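Local atomic coordinates of tylactone synthase starter module and modules 1 & 2 (Streptomyces fradiae, PDB entry 2Z5L), a protein that acts as the first ketoreductase of the tylosin polyketide synthase, probably reducing a beta-keto group of the growing chain with NADPH and setting the chirality of its product. Residues A[94-97]-A[98-102]; A[125-128]-A[129-132]; A[358-361]-A[362-365]; A[375-378]-A[379-382]. All blocks are in the same frame, centred on the assembly; numbering follows the deposited sequence.

Contact 1. Residues A[94-97]-A[98-102]; sequences LLKP and SMESA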
loop_
_atom_site.group_PDB
_atom_site.type_symbol
_atom_site.label_atom_id
_atom_site.label_comp_id
_atom_site.label_asym_id
_atom_site.label_seq_id
_atom_site.Cartn_x
_atom_site.Cartn_y
_atom_site.Cartn_z
ATOM N N LEU A 94 4.130 1.052 -28.557
ATOM C CA LEU A 94 5.008 -0.115 -28.583
ATOM C C LEU A 94 4.225 -1.430 -28.527
ATOM O O LEU A 94 4.637 -2.429 -29.122
ATOM C CB LEU A 94 6.000 -0.058 -27.421
ATOM C CG LEU A 94 7.076 1.034 -27.495
ATOM C CD1 LEU A 94 7.765 1.156 -26.147
ATOM C CD2 LEU A 94 8.085 0.690 -28.578
ATOM N N LEU A 95 3.096 -1.425 -27.827
ATOM C CA LEU A 95 2.271 -2.630 -27.698
ATOM C C LEU A 95 1.296 -2.828 -28.851
ATOM O O LEU A 95 1.017 -3.960 -29.253
ATOM C CB LEU A 95 1.448 -2.575 -26.412
ATOM C CG LEU A 95 2.135 -2.667 -25.061
ATOM C CD1 LEU A 95 1.100 -2.426 -23.969
ATOM C CD2 LEU A 95 2.788 -4.027 -24.900
ATOM N N LYS A 96 0.770 -1.712 -29.349
ATOM C CA LYS A 96 -0.216 -1.675 -30.427
ATOM C C LYS A 96 -0.066 -2.773 -31.484
ATOM O O LYS A 96 -1.007 -3.548 -31.735
ATOM C CB LYS A 96 -0.192 -0.287 -31.102
ATOM C CG LYS A 96 -1.338 0.025 -32.084
ATOM C CD LYS A 96 -2.576 0.565 -31.369
ATOM C CE LYS A 96 -3.749 0.877 -32.339
ATOM N NZ LYS A 96 -3.604 2.136 -33.141
ATOM N N PRO A 97 1.112 -2.862 -32.121
ATOM C CA PRO A 97 1.329 -3.884 -33.148
ATOM C C PRO A 97 1.320 -5.362 -32.697
ATOM O O PRO A 97 0.874 -6.227 -33.450
ATOM C CB PRO A 97 2.652 -3.448 -33.784
ATOM C CG PRO A 97 3.361 -2.767 -32.659
ATOM C CD PRO A 97 2.281 -1.975 -31.999
ATOM N N SER A 98 1.794 -5.650 -31.483
ATOM C CA SER A 98 1.817 -7.026 -30.961
ATOM C C SER A 98 0.483 -7.488 -30.354
ATOM O O SER A 98 0.205 -8.687 -30.314
ATOM C CB SER A 98 2.905 -7.187 -29.892
ATOM O OG SER A 98 4.210 -7.271 -30.452
ATOM N N MET A 99 -0.325 -6.539 -29.879
ATOM C CA MET A 99 -1.617 -6.837 -29.257
ATOM C C MET A 99 -2.687 -7.132 -30.300
ATOM O O MET A 99 -3.494 -8.042 -30.139
ATOM C CB MET A 99 -2.091 -5.658 -28.402
ATOM C CG MET A 99 -1.146 -5.235 -27.295
ATOM S SD MET A 99 -0.822 -6.523 -26.103
ATOM C CE MET A 99 -2.330 -6.492 -25.124
ATOM N N GLU A 100 -2.697 -6.344 -31.365
ATOM C CA GLU A 100 -3.666 -6.529 -32.426
ATOM C C GLU A 100 -3.293 -7.691 -33.330
ATOM O O GLU A 100 -4.064 -8.075 -34.205
ATOM C CB GLU A 100 -3.781 -5.245 -33.227
ATOM C CG GLU A 100 -4.455 -4.157 -32.438
ATOM C CD GLU A 100 -4.230 -2.795 -33.034
ATOM O OE1 GLU A 100 -4.835 -1.828 -32.524
ATOM O OE2 GLU A 100 -3.444 -2.692 -34.005
ATOM N N SER A 101 -2.109 -8.250 -33.102
ATOM C CA SER A 101 -1.620 -9.377 -33.880
ATOM C C SER A 101 -2.294 -10.671 -33.434
ATOM O O SER A 101 -2.162 -11.708 -34.084
ATOM C CB SER A 101 -0.106 -9.510 -33.721
ATOM O OG SER A 101 0.370 -10.676 -34.361
ATOM N N ALA A 102 -3.021 -10.608 -32.327
ATOM C CA ALA A 102 -3.705 -11.782 -31.811
ATOM C C ALA A 102 -5.188 -11.737 -32.154
ATOM O O ALA A 102 -5.881 -12.747 -32.062
ATOM C CB ALA A 102 -3.514 -11.876 -30.297
#
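The carboxylate of Glu100 lies beside the aliphatic end of Lys96. Lys96 O sits over one broad side of this flat group, 3.6 Å from Glu100 CD. Glu100 OE1 points at the end of the lysine chain and comes nearest to Lys96 CE, a tight approach of 2.9 Å. Lys96 lies near the end of helix 88-99, and Glu100 in the type I turn Met99-Ala102 that follows it. Both are in the Rossmann-like half built round strands 49-54 and 107-111. Lys96 reaches out with CG anti to its backbone N (chi1 -169°) and then bends. Lys96 NZ and Glu100 OE1 stay 4.2 Å apart, beyond a salt bridge, so the attraction is probably weak.

Pro97 has no N-H to give to the preceding turn, and the helix kinks there. One turn on, Pro97 O meets Ser101 CB at 3.4 Å. Leu95 O takes a good bond from Met99 N at 3.0 Å and a weak one from Ser98 N. Glu100 N then binds Lys96 O.

The buried side of the helix is apolar. Leu95 and Met99 both touch Leu51 of strand 49-54 and Ile135 of helix 119-135. Within the helix they meet along their stems, Leu95 CB lying 3.8 Å from Met99 CG.

Contact 2. Residues A[125-128]-A[129-132]; sequences SIAL and LQAV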
loop_
_atom_site.group_PDB
_atom_site.type_symbol
_atom_site.label_atom_id
_atom_site.label_comp_id
_atom_site.label_asym_id
_atom_site.label_seq_id
_atom_site.Cartn_x
_atom_site.Cartn_y
_atom_site.Cartn_z
ATOM N N SER A 125 4.877 1.013 -15.090
ATOM C CA SER A 125 4.062 -0.189 -14.980
ATOM C C SER A 125 2.596 0.215 -15.063
ATOM O O SER A 125 1.791 -0.436 -15.740
ATOM C CB SER A 125 4.336 -0.919 -13.653
ATOM O OG SER A 125 5.631 -1.505 -13.645
ATOM N N ILE A 126 2.249 1.292 -14.367
ATOM C CA ILE A 126 0.887 1.796 -14.396
ATOM C C ILE A 126 0.577 2.195 -15.839
ATOM O O ILE A 126 -0.496 1.884 -16.362
ATOM C CB ILE A 126 0.730 2.987 -13.396
ATOM C CG1 ILE A 126 0.720 2.418 -11.973
ATOM C CG2 ILE A 126 -0.556 3.791 -13.689
ATOM C CD1 ILE A 126 0.709 3.435 -10.895
ATOM N N ALA A 127 1.545 2.846 -16.485
ATOM C CA ALA A 127 1.422 3.270 -17.878
ATOM C C ALA A 127 1.155 2.070 -18.807
ATOM O O ALA A 127 0.382 2.176 -19.753
ATOM C CB ALA A 127 2.700 3.994 -18.320
ATOM N N LEU A 128 1.803 0.941 -18.530
ATOM C CA LEU A 128 1.628 -0.269 -19.336
ATOM C C LEU A 128 0.189 -0.765 -19.264
ATOM O O LEU A 128 -0.407 -1.130 -20.277
ATOM C CB LEU A 128 2.561 -1.391 -18.855
ATOM C CG LEU A 128 2.285 -2.828 -19.340
ATOM C CD1 LEU A 128 2.497 -2.934 -20.845
ATOM C CD2 LEU A 128 3.193 -3.788 -18.611
ATOM N N LEU A 129 -0.358 -0.802 -18.055
ATOM C CA LEU A 129 -1.731 -1.254 -17.864
ATOM C C LEU A 129 -2.686 -0.321 -18.591
ATOM O O LEU A 129 -3.574 -0.772 -19.330
ATOM C CB LEU A 129 -2.088 -1.307 -16.371
ATOM C CG LEU A 129 -3.501 -1.797 -16.025
ATOM C CD1 LEU A 129 -3.780 -3.094 -16.769
ATOM C CD2 LEU A 129 -3.622 -2.000 -14.526
ATOM N N GLN A 130 -2.492 0.978 -18.384
ATOM C CA GLN A 130 -3.319 2.000 -19.020
ATOM C C GLN A 130 -3.311 1.880 -20.526
ATOM O O GLN A 130 -4.340 2.106 -21.189
ATOM C CB GLN A 130 -2.836 3.402 -18.652
ATOM C CG GLN A 130 -2.925 3.739 -17.176
ATOM C CD GLN A 130 -2.308 5.092 -16.870
ATOM O OE1 GLN A 130 -1.184 5.382 -17.293
ATOM N NE2 GLN A 130 -3.035 5.928 -16.136
ATOM N N ALA A 131 -2.148 1.534 -21.068
ATOM C CA ALA A 131 -1.994 1.398 -22.510
ATOM C C ALA A 131 -2.734 0.182 -23.049
ATOM O O ALA A 131 -3.335 0.247 -24.121
ATOM C CB ALA A 131 -0.511 1.313 -22.865
ATOM N N VAL A 132 -2.691 -0.917 -22.300
ATOM C CA VAL A 132 -3.360 -2.146 -22.710
ATOM C C VAL A 132 -4.866 -1.945 -22.766
ATOM O O VAL A 132 -5.553 -2.474 -23.642
ATOM C CB VAL A 132 -3.057 -3.297 -21.742
ATOM C CG1 VAL A 132 -3.892 -4.509 -22.111
ATOM C CG2 VAL A 132 -1.577 -3.642 -21.798
#
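Gln130 folds back over Ile126, one helical turn earlier in helix 119-135, and the two side chains slant across each other. The branch methyl CG2 of Ile126 meets the amide carbon CD of Gln130 at 3.9 Å. The glutamine reaches it because CG lies beside the backbone N (chi1 -63°) and the chain then runs on extended toward the start of the helix. This sets Gln130 OE1 3.4 Å from Ala127 CA. The amide nitrogen points out of the helix: Gln130 NE2 is hydrogen-bonded to Ile351 O and Leu354 O, which fixes the rotation of the amide.

Leu128 and Val132 form an apolar pair on another side of the helix, with Leu128 CD1 4.2 Å from Val132 CG2. The same valine methyl comes within 3.2 Å of Leu128 O. Both residues pack on Leu95 of helix 88-99. Leu129 and Ile126 instead meet Phe168 of helix 160-175.

The backbone is regular. Gln130 N gives a nearly straight bond to Ile126 O, 3.0 Å long with an angle of 172° at the hydrogen. Ala131 N binds Ala127 O at 2.9 Å. This helix links the parallel strands 107-111 and 140-147 in a beta-alpha-beta unit. All eight residues are buried. Four backbone bonds hold the turn, apolar side chains pack round it, and the N-H groups of the buried amide are satisfied by two loop carbonyls.

Contact 3. Residues A[358-361]-A[362-365]; sequences SFET and VRGA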
loop_
_atom_site.group_PDB
_atom_site.type_symbol
_atom_site.label_atom_id
_atom_site.label_comp_id
_atom_site.label_asym_id
_atom_site.label_seq_id
_atom_site.Cartn_x
_atom_site.Cartn_y
_atom_site.Cartn_z
ATOM N N SER A 358 -0.946 13.402 -10.694
ATOM C CA SER A 358 -1.769 12.989 -9.551
ATOM C C SER A 358 -1.069 11.939 -8.682
ATOM O O SER A 358 -1.182 11.956 -7.454
ATOM C CB SER A 358 -3.134 12.459 -10.025
ATOM O OG SER A 358 -3.007 11.318 -10.862
ATOM N N PHE A 359 -0.338 11.036 -9.330
ATOM C CA PHE A 359 0.382 9.981 -8.619
ATOM C C PHE A 359 1.460 10.590 -7.725
ATOM O O PHE A 359 1.758 10.084 -6.640
ATOM C CB PHE A 359 1.007 8.990 -9.613
ATOM C CG PHE A 359 1.738 7.846 -8.959
ATOM C CD1 PHE A 359 3.091 7.951 -8.630
ATOM C CD2 PHE A 359 1.077 6.663 -8.671
ATOM C CE1 PHE A 359 3.774 6.880 -8.017
ATOM C CE2 PHE A 359 1.745 5.588 -8.062
ATOM C CZ PHE A 359 3.097 5.702 -7.735
ATOM N N GLU A 360 2.047 11.688 -8.184
ATOM C CA GLU A 360 3.079 12.347 -7.401
ATOM C C GLU A 360 2.469 13.144 -6.282
ATOM O O GLU A 360 2.972 13.164 -5.163
ATOM C CB GLU A 360 3.922 13.264 -8.288
ATOM C CG GLU A 360 4.930 12.519 -9.125
ATOM C CD GLU A 360 5.850 11.664 -8.263
ATOM O OE1 GLU A 360 6.602 12.224 -7.422
ATOM O OE2 GLU A 360 5.801 10.424 -8.420
ATOM N N THR A 361 1.375 13.815 -6.591
ATOM C CA THR A 361 0.705 14.629 -5.594
ATOM C C THR A 361 0.261 13.754 -4.432
ATOM O O THR A 361 0.334 14.154 -3.268
ATOM C CB THR A 361 -0.495 15.333 -6.230
ATOM O OG1 THR A 361 -0.023 16.271 -7.209
ATOM C CG2 THR A 361 -1.307 16.054 -5.181
ATOM N N VAL A 362 -0.160 12.535 -4.749
ATOM C CA VAL A 362 -0.628 11.626 -3.717
ATOM C C VAL A 362 0.483 11.044 -2.861
ATOM O O VAL A 362 0.335 10.914 -1.638
ATOM C CB VAL A 362 -1.466 10.495 -4.338
ATOM C CG1 VAL A 362 -1.825 9.437 -3.275
ATOM C CG2 VAL A 362 -2.726 11.092 -4.919
ATOM N N ARG A 363 1.605 10.693 -3.481
ATOM C CA ARG A 363 2.693 10.122 -2.687
ATOM C C ARG A 363 3.550 11.160 -1.979
ATOM O O ARG A 363 4.146 10.870 -0.941
ATOM C CB ARG A 363 3.570 9.204 -3.542
ATOM C CG ARG A 363 4.366 9.881 -4.612
ATOM C CD ARG A 363 4.876 8.820 -5.567
ATOM N NE ARG A 363 5.607 7.783 -4.845
ATOM C CZ ARG A 363 6.864 7.916 -4.432
ATOM N NH1 ARG A 363 7.514 9.042 -4.686
ATOM N NH2 ARG A 363 7.465 6.938 -3.761
ATOM N N GLY A 364 3.588 12.376 -2.515
ATOM C CA GLY A 364 4.389 13.426 -1.900
ATOM C C GLY A 364 4.329 13.493 -0.382
ATOM O O GLY A 364 5.313 13.194 0.315
ATOM N N ALA A 365 3.174 13.882 0.148
ATOM C CA ALA A 365 3.018 14.004 1.602
ATOM C C ALA A 365 3.104 12.679 2.344
ATOM O O ALA A 365 3.698 12.585 3.430
ATOM C CB ALA A 365 1.686 14.676 1.930
#
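Arg363 and Phe359 meet through two unlike first torsions. Arg363 places CG between its backbone N and carbonyl carbon (chi1 67°), while Phe359 holds its ring anti to the backbone N (chi1 -178°). The arginine stem is thereby brought back over the previous turn of helix 356-376. Arg363 CD touches the ring at Phe359 CE1, 3.3 Å away, approaching obliquely. The ring and guanidinium planes are only 5° apart, but the groups are offset and do not stack.

Glu360 runs alongside Arg363 and points the same way. Its OE2 lies in the plane of the Phe359 ring, at the edge, and also 3.4 Å from Arg363 CD. The other oxygen, OE1, is near the guanidinium plane at its edge. Glu360 OE1 and Arg363 NH1 are still 4.3 Å apart, so no salt bridge forms between them. The salt bridge of Glu360 goes from OE2 to Arg123 of helix 119-135.

In the backbone, Gly364 N binds Glu360 O at 2.8 Å. Val362 N binds Ser358 O at 2.9 Å, and Val362 CG2 leans on the same oxygen.

Phe359 also packs on Val122 and Ile126 of helix 119-135 and on Ala403 and Ala406 of helix 402-419. The helix thus joins the two Rossmann-like halves. With Arg123 bridged to it and Arg363 nearby, Glu360 probably stays negatively charged, and its charge may offset part of that of Arg363.

Contact 4. Residues A[375-378]-A[379-382]; sequences QLTA and DIKG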
loop_
_atom_site.group_PDB
_atom_site.type_symbol
_atom_site.label_atom_id
_atom_site.label_comp_id
_atom_site.label_asym_id
_atom_site.label_seq_id
_atom_site.Cartn_x
_atom_site.Cartn_y
_atom_site.Cartn_z
ATOM N N GLN A 375 14.775 8.998 7.754
ATOM C CA GLN A 375 16.177 9.388 7.641
ATOM C C GLN A 375 16.641 10.468 8.624
ATOM O O GLN A 375 17.787 10.448 9.077
ATOM C CB GLN A 375 16.458 9.852 6.215
ATOM C CG GLN A 375 15.995 8.858 5.162
ATOM C CD GLN A 375 15.864 9.470 3.773
ATOM O OE1 GLN A 375 15.607 10.671 3.628
ATOM N NE2 GLN A 375 16.017 8.638 2.743
ATOM N N LEU A 376 15.760 11.410 8.939
ATOM C CA LEU A 376 16.093 12.480 9.861
ATOM C C LEU A 376 16.125 11.986 11.312
ATOM O O LEU A 376 16.615 12.692 12.192
ATOM C CB LEU A 376 15.104 13.640 9.701
ATOM C CG LEU A 376 15.142 14.382 8.362
ATOM C CD1 LEU A 376 13.976 15.387 8.291
ATOM C CD2 LEU A 376 16.465 15.095 8.199
ATOM N N THR A 377 15.618 10.778 11.559
ATOM C CA THR A 377 15.625 10.208 12.910
ATOM C C THR A 377 16.501 8.961 12.994
ATOM O O THR A 377 16.168 7.997 13.697
ATOM C CB THR A 377 14.203 9.808 13.405
ATOM O OG1 THR A 377 13.745 8.659 12.681
ATOM C CG2 THR A 377 13.221 10.957 13.234
ATOM N N ALA A 378 17.618 8.983 12.268
ATOM C CA ALA A 378 18.557 7.865 12.258
ATOM C C ALA A 378 19.541 7.938 13.428
ATOM O O ALA A 378 20.081 6.920 13.856
ATOM C CB ALA A 378 19.318 7.836 10.935
ATOM N N ASP A 379 19.774 9.144 13.937
ATOM C CA ASP A 379 20.683 9.336 15.063
ATOM C C ASP A 379 19.934 9.704 16.348
ATOM O O ASP A 379 20.551 9.953 17.385
ATOM C CB ASP A 379 21.713 10.430 14.755
ATOM C CG ASP A 379 22.557 10.119 13.523
ATOM O OD1 ASP A 379 22.888 8.926 13.307
ATOM O OD2 ASP A 379 22.903 11.074 12.780
ATOM N N ILE A 380 18.607 9.756 16.278
ATOM C CA ILE A 380 17.812 10.087 17.451
ATOM C C ILE A 380 17.563 8.799 18.226
ATOM O O ILE A 380 16.681 8.013 17.876
ATOM C CB ILE A 380 16.461 10.745 17.052
ATOM C CG1 ILE A 380 16.726 12.055 16.297
ATOM C CG2 ILE A 380 15.628 11.022 18.297
ATOM C CD1 ILE A 380 15.478 12.775 15.803
ATOM N N LYS A 381 18.352 8.576 19.274
ATOM C CA LYS A 381 18.211 7.364 20.082
ATOM C C LYS A 381 16.986 7.410 20.993
ATOM O O LYS A 381 16.449 6.370 21.374
ATOM C CB LYS A 381 19.480 7.142 20.912
ATOM C CG LYS A 381 20.737 6.904 20.068
ATOM C CD LYS A 381 22.014 6.869 20.918
ATOM C CE LYS A 381 22.079 5.644 21.831
ATOM N NZ LYS A 381 23.308 5.659 22.675
ATOM N N GLY A 382 16.539 8.618 21.329
ATOM C CA GLY A 382 15.378 8.764 22.189
ATOM C C GLY A 382 14.074 8.321 21.546
ATOM O O GLY A 382 13.082 8.075 22.241
#
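The loop that leaves helix 356-376 for strand 386-391 of the ketoreductase folds back here on the end of its own helix. Ile380 does the touching. Its terminal methyl CD1 lies 3.8 Å from Leu376 O and 3.9 Å from Thr377 CG2, and it also rests near Thr377 CA. Ile380 CG1 is anti to its carbonyl carbon (chi1 -61°), which directs the long branch back toward the helix end.

Thr377 turns its methyl to the isoleucine and its hydroxyl to the helix. Thr377 OG1 is hydrogen-bonded to Leu373 O, one turn earlier. Apart from the chain itself, 375-378 and 379-382 meet by packing, with no hydrogen bond between them. Ile380 N is buried by the contact with no partner in the model.

Asp379 is on the exposed bend of the loop. On the inner side, Ile380 touches Val331 and Leu376 touches Leu327, both of helix 324-333. Gly382 O accepts a bond from Asn337 ND2. This connection, with its apolar contact of Ile380 on the helix end, joins helix to strand in a beta-alpha-beta unit, in which helix 356-376 links the parallel strands 338-341 and 386-391 of the Rossmann fold.

Each contact lies within one continuous piece of chain, so each closes only a few residues. They follow one another in series, with no nesting or crossing. Contact 1 ends helix 88-99, and contact 2 lies in helix 119-135. They touch where Leu95 CD1 meets Leu128 CD1 at 3.5 Å, which pairs two helices of the first Rossmann-like half. Contact 3 comes much later, near the start of helix 356-376. It meets contact 2 through Ile126 CD1 and Phe359 CE2, 3.7 Å apart, and so ties that half to the ketoreductase half. Contact 4 finishes the same helix, its centre about 25 Å from that of contact 3. Contacts 1 and 4 lie on opposite sides of the chain's centre.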